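Local coordinates for protein FACT complex subunit (Chaetomium thermophilum var. thermophilum, PDB 4KHB) that probably acts, as the SPT16 subunit of the FACT histone chaperone, in reorganizing nucleosomes during transcription, replication and repair, this chain being its heterodimerisation domain paired with Pob3, at residues K57-G61 with E62-L66. Numbering follows the deposited sequence.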
loop_
_atom_site.group_PDB
_atom_site.type_symbol
_atom_site.label_atom_id
_atom_site.label_comp_id
_atom_site.label_asym_id
_atom_site.label_seq_id
_atom_site.Cartn_x
_atom_site.Cartn_y
_atom_site.Cartn_z
ATOM N N LYS A 57 9.436 -19.707 1.758
ATOM C CA LYS A 57 10.216 -19.332 0.582
ATOM C C LYS A 57 10.159 -20.453 -0.455
ATOM O O LYS A 57 10.124 -21.638 -0.102
ATOM C CB LYS A 57 11.672 -19.058 0.965
ATOM C CG LYS A 57 12.578 -18.693 -0.212
ATOM C CD LYS A 57 13.800 -19.596 -0.262
ATOM C CE LYS A 57 14.591 -19.374 -1.539
ATOM N NZ LYS A 57 16.050 -19.223 -1.293
ATOM N N SER A 58 10.160 -20.079 -1.732
ATOM C CA SER A 58 10.190 -21.057 -2.813
ATOM C C SER A 58 10.897 -20.463 -4.033
ATOM O O SER A 58 11.068 -19.245 -4.132
ATOM C CB SER A 58 8.769 -21.508 -3.169
ATOM O OG SER A 58 8.019 -20.446 -3.729
ATOM N N ASP A 59 11.313 -21.323 -4.956
ATOM C CA ASP A 59 12.008 -20.866 -6.151
ATOM C C ASP A 59 11.336 -21.441 -7.393
ATOM O O ASP A 59 11.067 -22.644 -7.461
ATOM C CB ASP A 59 13.487 -21.275 -6.111
ATOM C CG ASP A 59 14.213 -20.733 -4.890
ATOM O OD1 ASP A 59 14.634 -19.558 -4.920
ATOM O OD2 ASP A 59 14.366 -21.485 -3.905
ATOM N N GLU A 60 11.067 -20.575 -8.367
ATOM C CA GLU A 60 10.628 -21.001 -9.691
ATOM C C GLU A 60 11.423 -20.254 -10.754
ATOM O O GLU A 60 11.128 -19.099 -11.071
ATOM C CB GLU A 60 9.122 -20.772 -9.889
ATOM C CG GLU A 60 8.214 -21.456 -8.869
ATOM C CD GLU A 60 8.233 -22.970 -8.982
ATOM O OE1 GLU A 60 7.932 -23.636 -7.970
ATOM O OE2 GLU A 60 8.517 -23.498 -10.079
ATOM N N GLY A 61 12.444 -20.912 -11.290
ATOM C CA GLY A 61 13.322 -20.285 -12.260
ATOM C C GLY A 61 14.290 -19.325 -11.590
ATOM O O GLY A 61 14.950 -19.676 -10.609
ATOM N N GLU A 62 14.372 -18.109 -12.118
ATOM C CA GLU A 62 15.265 -17.096 -11.566
ATOM C C GLU A 62 14.566 -16.265 -10.494
ATOM O O GLU A 62 15.186 -15.408 -9.860
ATOM C CB GLU A 62 15.812 -16.195 -12.677
ATOM C CG GLU A 62 16.826 -16.878 -13.597
ATOM C CD GLU A 62 18.162 -17.158 -12.920
ATOM O OE1 GLU A 62 18.210 -17.987 -11.984
ATOM O OE2 GLU A 62 19.172 -16.549 -13.330
ATOM N N TRP A 63 13.276 -16.520 -10.296
ATOM C CA TRP A 63 12.493 -15.788 -9.307
ATOM C C TRP A 63 12.330 -16.596 -8.022
ATOM O O TRP A 63 12.086 -17.805 -8.067
ATOM C CB TRP A 63 11.114 -15.425 -9.870
ATOM C CG TRP A 63 11.152 -14.467 -11.021
ATOM C CD1 TRP A 63 10.991 -14.763 -12.344
ATOM C CD2 TRP A 63 11.354 -13.049 -10.950
ATOM N NE1 TRP A 63 11.087 -13.618 -13.100
ATOM C CE2 TRP A 63 11.311 -12.553 -12.267
ATOM C CE3 TRP A 63 11.573 -12.153 -9.900
ATOM C CZ2 TRP A 63 11.476 -11.199 -12.562
ATOM C CZ3 TRP A 63 11.738 -10.812 -10.194
ATOM C CH2 TRP A 63 11.687 -10.348 -11.512
ATOM N N SER A 64 12.455 -15.927 -6.881
ATOM C CA SER A 64 12.155 -16.547 -5.598
ATOM C C SER A 64 10.862 -15.961 -5.052
ATOM O O SER A 64 10.536 -14.807 -5.329
ATOM C CB SER A 64 13.304 -16.330 -4.612
ATOM O OG SER A 64 14.479 -16.979 -5.061
ATOM N N PHE A 65 10.132 -16.744 -4.267
ATOM C CA PHE A 65 8.832 -16.303 -3.777
ATOM C C PHE A 65 8.703 -16.379 -2.261
ATOM O O PHE A 65 9.078 -17.373 -1.638
ATOM C CB PHE A 65 7.711 -17.113 -4.438
ATOM C CG PHE A 65 7.533 -16.824 -5.901
ATOM C CD1 PHE A 65 8.327 -17.446 -6.855
ATOM C CD2 PHE A 65 6.555 -15.936 -6.324
ATOM C CE1 PHE A 65 8.153 -17.176 -8.205
ATOM C CE2 PHE A 65 6.375 -15.664 -7.668
ATOM C CZ PHE A 65 7.176 -16.285 -8.610
ATOM N N LEU A 66 8.168 -15.312 -1.678
ATOM C CA LEU A 66 7.901 -15.257 -0.247
ATOM C C LEU A 66 6.403 -15.190 0.001
ATOM O O LEU A 66 5.760 -14.191 -0.331
ATOM C CB LEU A 66 8.573 -14.034 0.380
ATOM C CG LEU A 66 8.674 -14.073 1.905
ATOM C CD1 LEU A 66 9.635 -15.154 2.370
ATOM C CD2 LEU A 66 9.073 -12.718 2.453
#
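Lys57 meets the opposite strand through its backbone: its CA lies 3.2 Å from Phe65 O, a CA-H...O contact that accompanies the regular bonding of two antiparallel strands. Its side chain rises on the face shared with Asp59, Ser64 and Leu66. The ammonium group reaches Gly103 O at the start of helix 103-121, and makes a long salt bridge to Asp59. Ser58 and Phe65 form a hydrogen-bonded pair on the other face, with Ser58 N to Phe65 O at 2.9 Å and Phe65 N to Ser58 O at 2.7 Å. A small serine suits this place, because with chi1 at 67° its OG turns over Phe65 CB, 3.4 Å away, and approaches the phenyl ring obliquely. Asp59 sits in a non-hydrogen-bonded pair, where the side chains link the strands instead: Ser64 OG donates to Asp59 OD1 at 2.6 Å, nearly in line with the C-O bond. An alanine in place of Ser64 would lose this donor, and the Asp59 carboxylate would probably be freer to turn. The whole is a two-residue beta hairpin joining strands 52-60 and 63-70 of the PH-like domain, and strand 91-100 flanks the second of these. Glu60 closes it: its N bonds Trp63 O at 3.0 Å, while Trp63 N returns a weak bond to Glu60 O. The aliphatic CB of Glu60 touches Phe65 CE1 at 4.1 Å; Phe65 also packs on Thr97 and on Val179 of the Pob3N chain, and the Trp63 indole makes a cation-pi contact with Arg99. Gly61 takes the first corner of the type II' turn with phi 76° and psi -130°, a conformation in which a CB would clash with Glu62 N. Glu62 takes the second corner at the exposed tip, where a charged side chain meets solvent.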